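Local coordinates for PhnB-like domain-containing protein (Pseudomonas aeruginosa, PDB 1U69) that is of unknown function but belongs to the PhnB-like proteins of the glyoxalase clan and has been proposed as a potential drug-resistance protein, at residues A[89-101]-A[108-122]. Sequence-based numbering, arbitrary orientation.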
# COMPACT_ATOMS: atom_id res chain seq x y z
N GLU A 89 8.84 16.42 10.05
CA GLU A 89 9.11 15.01 9.80
C GLU A 89 10.28 14.86 8.83
O GLU A 89 11.12 13.98 8.98
CB GLU A 89 7.87 14.28 9.25
CG GLU A 89 8.18 12.84 8.85
CD GLU A 89 6.96 12.05 8.42
OE1 GLU A 89 6.12 12.59 7.68
OE2 GLU A 89 6.85 10.87 8.83
N THR A 90 10.33 15.74 7.83
CA THR A 90 11.43 15.78 6.86
C THR A 90 12.75 15.91 7.59
O THR A 90 13.64 15.11 7.39
CB THR A 90 11.22 16.93 5.84
OG1 THR A 90 9.97 16.75 5.17
CG2 THR A 90 12.27 16.90 4.72
N ASP A 91 12.87 16.89 8.48
CA ASP A 91 14.10 17.10 9.21
C ASP A 91 14.43 15.94 10.12
O ASP A 91 15.58 15.52 10.20
CB ASP A 91 14.03 18.38 10.06
CG ASP A 91 13.91 19.63 9.23
OD1 ASP A 91 14.06 19.55 7.99
OD2 ASP A 91 13.63 20.74 9.74
N ARG A 92 13.43 15.41 10.80
CA ARG A 92 13.68 14.38 11.80
C ARG A 92 14.25 13.14 11.14
O ARG A 92 15.21 12.55 11.65
CB ARG A 92 12.40 14.03 12.58
CG ARG A 92 12.67 13.06 13.70
CD ARG A 92 11.40 12.61 14.43
NE ARG A 92 10.60 11.59 13.73
CZ ARG A 92 10.96 10.31 13.57
NH1 ARG A 92 12.13 9.85 14.04
NH2 ARG A 92 10.14 9.47 12.95
N LEU A 93 13.68 12.73 10.01
CA LEU A 93 14.07 11.50 9.36
C LEU A 93 15.41 11.65 8.66
O LEU A 93 16.28 10.77 8.75
CB LEU A 93 12.97 11.04 8.39
CG LEU A 93 11.66 10.58 9.05
CD1 LEU A 93 10.70 10.03 7.98
CD2 LEU A 93 11.91 9.54 10.11
N TRP A 94 15.58 12.76 7.97
CA TRP A 94 16.86 13.08 7.32
C TRP A 94 18.01 13.07 8.34
O TRP A 94 19.03 12.41 8.16
CB TRP A 94 16.75 14.44 6.65
CG TRP A 94 18.05 14.99 6.12
CD1 TRP A 94 18.98 15.71 6.80
CD2 TRP A 94 18.55 14.87 4.78
NE1 TRP A 94 20.03 16.05 5.99
CE2 TRP A 94 19.79 15.53 4.74
CE3 TRP A 94 18.07 14.26 3.62
CZ2 TRP A 94 20.56 15.61 3.57
CZ3 TRP A 94 18.84 14.32 2.48
CH2 TRP A 94 20.06 15.01 2.46
N ASN A 95 17.81 13.77 9.44
CA ASN A 95 18.83 13.87 10.46
C ASN A 95 19.12 12.52 11.11
O ASN A 95 20.27 12.21 11.41
CB ASN A 95 18.43 14.88 11.51
CG ASN A 95 18.55 16.31 11.03
OD1 ASN A 95 19.33 16.62 10.11
ND2 ASN A 95 17.76 17.20 11.63
N ALA A 96 18.09 11.71 11.31
CA ALA A 96 18.27 10.39 11.92
C ALA A 96 19.20 9.51 11.10
O ALA A 96 20.12 8.90 11.65
CB ALA A 96 16.93 9.71 12.12
N ILE A 97 18.96 9.46 9.79
CA ILE A 97 19.74 8.62 8.88
C ILE A 97 21.17 9.15 8.79
O ILE A 97 22.14 8.40 8.88
CB ILE A 97 19.06 8.54 7.48
CG1 ILE A 97 17.68 7.86 7.59
CG2 ILE A 97 19.94 7.81 6.49
CD1 ILE A 97 16.70 8.28 6.51
N VAL A 98 21.29 10.46 8.59
CA VAL A 98 22.58 11.08 8.33
C VAL A 98 23.44 11.07 9.60
O VAL A 98 24.62 10.73 9.57
CB VAL A 98 22.38 12.53 7.82
CG1 VAL A 98 23.72 13.30 7.79
CG2 VAL A 98 21.75 12.50 6.43
N ASP A 99 22.82 11.38 10.73
CA ASP A 99 23.59 11.48 11.96
C ASP A 99 24.11 10.14 12.44
O ASP A 99 25.17 10.09 13.02
CB ASP A 99 22.76 12.09 13.09
CG ASP A 99 22.41 13.54 12.85
OD1 ASP A 99 23.08 14.23 12.04
OD2 ASP A 99 21.45 14.05 13.46
N ASN A 100 23.36 9.06 12.25
CA ASN A 100 23.81 7.75 12.75
C ASN A 100 24.79 7.08 11.80
O ASN A 100 24.48 6.03 11.24
CB ASN A 100 22.64 6.81 13.05
CG ASN A 100 23.10 5.41 13.49
OD1 ASN A 100 23.92 5.27 14.42
ND2 ASN A 100 22.59 4.39 12.83
N GLY A 101 25.96 7.68 11.64
CA GLY A 101 27.00 7.13 10.80
C GLY A 101 26.68 7.17 9.31
O GLY A 101 27.29 6.46 8.52
N GLY A 108 17.17 15.39 -1.53
CA GLY A 108 16.45 14.52 -0.61
C GLY A 108 17.07 13.16 -0.40
O GLY A 108 16.64 12.41 0.47
N TRP A 109 18.08 12.82 -1.20
CA TRP A 109 18.82 11.58 -1.02
C TRP A 109 19.82 11.68 0.12
O TRP A 109 20.51 12.69 0.28
CB TRP A 109 19.57 11.23 -2.30
CG TRP A 109 18.70 10.87 -3.50
CD1 TRP A 109 17.84 11.68 -4.18
CD2 TRP A 109 18.67 9.60 -4.17
NE1 TRP A 109 17.26 10.99 -5.23
CE2 TRP A 109 17.76 9.71 -5.24
CE3 TRP A 109 19.32 8.38 -3.96
CZ2 TRP A 109 17.48 8.64 -6.10
CZ3 TRP A 109 19.04 7.31 -4.82
CH2 TRP A 109 18.13 7.46 -5.87
N CYS A 110 19.93 10.59 0.87
CA CYS A 110 20.95 10.41 1.89
C CYS A 110 21.25 8.91 2.00
O CYS A 110 20.69 8.09 1.26
CB CYS A 110 20.47 11.01 3.21
SG CYS A 110 18.96 10.28 3.86
N ARG A 111 22.18 8.57 2.87
CA ARG A 111 22.66 7.21 3.01
C ARG A 111 22.79 6.86 4.48
O ARG A 111 23.25 7.67 5.28
CB ARG A 111 24.02 7.07 2.32
CG ARG A 111 23.96 7.35 0.85
CD ARG A 111 24.84 6.46 0.01
NE ARG A 111 26.24 6.70 0.32
CZ ARG A 111 27.10 7.34 -0.47
NH1 ARG A 111 26.72 7.81 -1.67
NH2 ARG A 111 28.34 7.51 -0.05
N ASP A 112 22.40 5.64 4.84
CA ASP A 112 22.52 5.21 6.23
C ASP A 112 23.90 4.60 6.52
O ASP A 112 24.77 4.50 5.65
CB ASP A 112 21.36 4.31 6.68
CG ASP A 112 21.34 2.93 6.04
OD1 ASP A 112 22.39 2.42 5.60
OD2 ASP A 112 20.26 2.25 6.03
N LYS A 113 24.08 4.22 7.78
CA LYS A 113 25.32 3.68 8.30
C LYS A 113 25.82 2.47 7.52
O LYS A 113 27.03 2.25 7.46
CB LYS A 113 25.10 3.28 9.76
CG LYS A 113 26.29 2.65 10.46
CD LYS A 113 26.07 2.59 11.96
CE LYS A 113 27.29 2.04 12.67
NZ LYS A 113 26.98 1.67 14.06
N TRP A 114 24.89 1.71 6.92
CA TRP A 114 25.19 0.45 6.25
C TRP A 114 25.25 0.64 4.74
O TRP A 114 25.42 -0.31 3.98
CB TRP A 114 24.16 -0.62 6.68
CG TRP A 114 24.14 -0.69 8.18
CD1 TRP A 114 25.02 -1.37 8.97
CD2 TRP A 114 23.30 0.05 9.07
NE1 TRP A 114 24.75 -1.13 10.30
CE2 TRP A 114 23.69 -0.27 10.39
CE3 TRP A 114 22.22 0.92 8.89
CZ2 TRP A 114 23.07 0.26 11.51
CZ3 TRP A 114 21.60 1.44 10.00
CH2 TRP A 114 22.03 1.12 11.29
N GLY A 115 25.16 1.91 4.32
CA GLY A 115 25.33 2.29 2.93
C GLY A 115 24.08 2.28 2.09
O GLY A 115 24.18 2.49 0.88
N ILE A 116 22.92 2.05 2.71
CA ILE A 116 21.66 1.98 1.96
C ILE A 116 21.15 3.38 1.70
O ILE A 116 21.20 4.24 2.59
CB ILE A 116 20.64 1.13 2.74
CG1 ILE A 116 21.12 -0.33 2.73
CG2 ILE A 116 19.24 1.28 2.16
CD1 ILE A 116 20.60 -1.13 3.84
N SER A 117 20.66 3.62 0.50
CA SER A 117 20.15 4.93 0.11
C SER A 117 18.69 5.13 0.53
O SER A 117 17.84 4.28 0.31
CB SER A 117 20.26 5.13 -1.41
OG SER A 117 21.60 5.37 -1.83
N TRP A 118 18.43 6.28 1.14
CA TRP A 118 17.08 6.72 1.48
C TRP A 118 16.83 8.05 0.80
O TRP A 118 17.76 8.84 0.66
CB TRP A 118 16.95 6.90 3.00
CG TRP A 118 17.10 5.64 3.76
CD1 TRP A 118 18.27 5.02 4.09
CD2 TRP A 118 16.05 4.82 4.27
NE1 TRP A 118 18.01 3.87 4.79
CE2 TRP A 118 16.66 3.72 4.91
CE3 TRP A 118 14.66 4.90 4.27
CZ2 TRP A 118 15.93 2.71 5.53
CZ3 TRP A 118 13.93 3.89 4.88
CH2 TRP A 118 14.56 2.81 5.50
N GLN A 119 15.59 8.29 0.38
CA GLN A 119 15.14 9.60 -0.07
C GLN A 119 14.06 10.06 0.91
O GLN A 119 13.10 9.35 1.15
CB GLN A 119 14.53 9.53 -1.46
CG GLN A 119 15.50 9.13 -2.57
CD GLN A 119 14.75 8.98 -3.87
OE1 GLN A 119 14.15 9.95 -4.34
NE2 GLN A 119 14.77 7.78 -4.46
N ILE A 120 14.25 11.24 1.51
CA ILE A 120 13.27 11.83 2.38
C ILE A 120 12.63 12.93 1.55
O ILE A 120 13.20 14.00 1.37
CB ILE A 120 13.90 12.37 3.69
CG1 ILE A 120 14.78 11.30 4.37
CG2 ILE A 120 12.81 12.89 4.61
CD1 ILE A 120 14.12 9.99 4.64
N THR A 121 11.46 12.60 0.99
CA THR A 121 10.86 13.34 -0.12
C THR A 121 9.48 13.87 0.26
O THR A 121 8.51 13.13 0.29
CB THR A 121 10.72 12.40 -1.33
OG1 THR A 121 11.99 11.84 -1.66
CG2 THR A 121 10.30 13.17 -2.59
N PRO A 122 9.39 15.16 0.56
CA PRO A 122 8.08 15.75 0.88
C PRO A 122 7.05 15.48 -0.23
O PRO A 122 7.39 15.59 -1.40
CB PRO A 122 8.40 17.24 0.99
CG PRO A 122 9.81 17.26 1.43
CD PRO A 122 10.48 16.14 0.68
O HOH W 1 22.31 5.69 9.57
O HOH W 2 29.10 3.67 8.28
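I97 and I120 meet end to end, CD1 of I97 lying 3.6 Å from CD1 of I120, and this apolar pair joins helix 89-99 to strand 117-122. The two branches of I97 divide the hairpin between them: CG1 lies over one face of the W118 indole and carries CD1 against W118 CB and CG, while CG2, anti to the backbone N, comes 3.5 Å from R111 O and also touches C110 SG. W94 reaches the other strand: with its CG anti to the backbone N, the indole extends to the 109-111 side, where C110 CB sits over the six-membered ring, 4.1 Å from its centroid and 24° off the normal, a CH-pi contact. C110 SG stands obliquely to the same ring. V98 CG2 packs on the same face, and G108 O lies at the ring edge.

Toward the helix C-terminus one water donates to I97 O and N100 O and accepts from K113 N, bridging helix and turn; K113 CA adds a CA-H...O contact to G101 O (3.4 Å). D112 shapes that turn. Its OD1 accepts from W114 N, an Asx turn, and from I116 N on the opposite face of the carboxylate, while W118 NE1 gives OD2 a nearly straight bond (3.0 Å, 170°), helping to hold the indole with a face toward I97 CG1. Y24 is a second partner of OD2.

C110, W118 and I120 all point their CB toward helix 89-99, whose axis approaches strand 117-122 to 8.7 Å, nearly antiparallel (171°). The helix thus packs on the sheet ordered 78-84, 117-122, 109-111, 103-104, a beta-alpha-beta-beta-beta module consistent with the glyoxalase clan, with helix 17-27 alongside, touching A96 and N100.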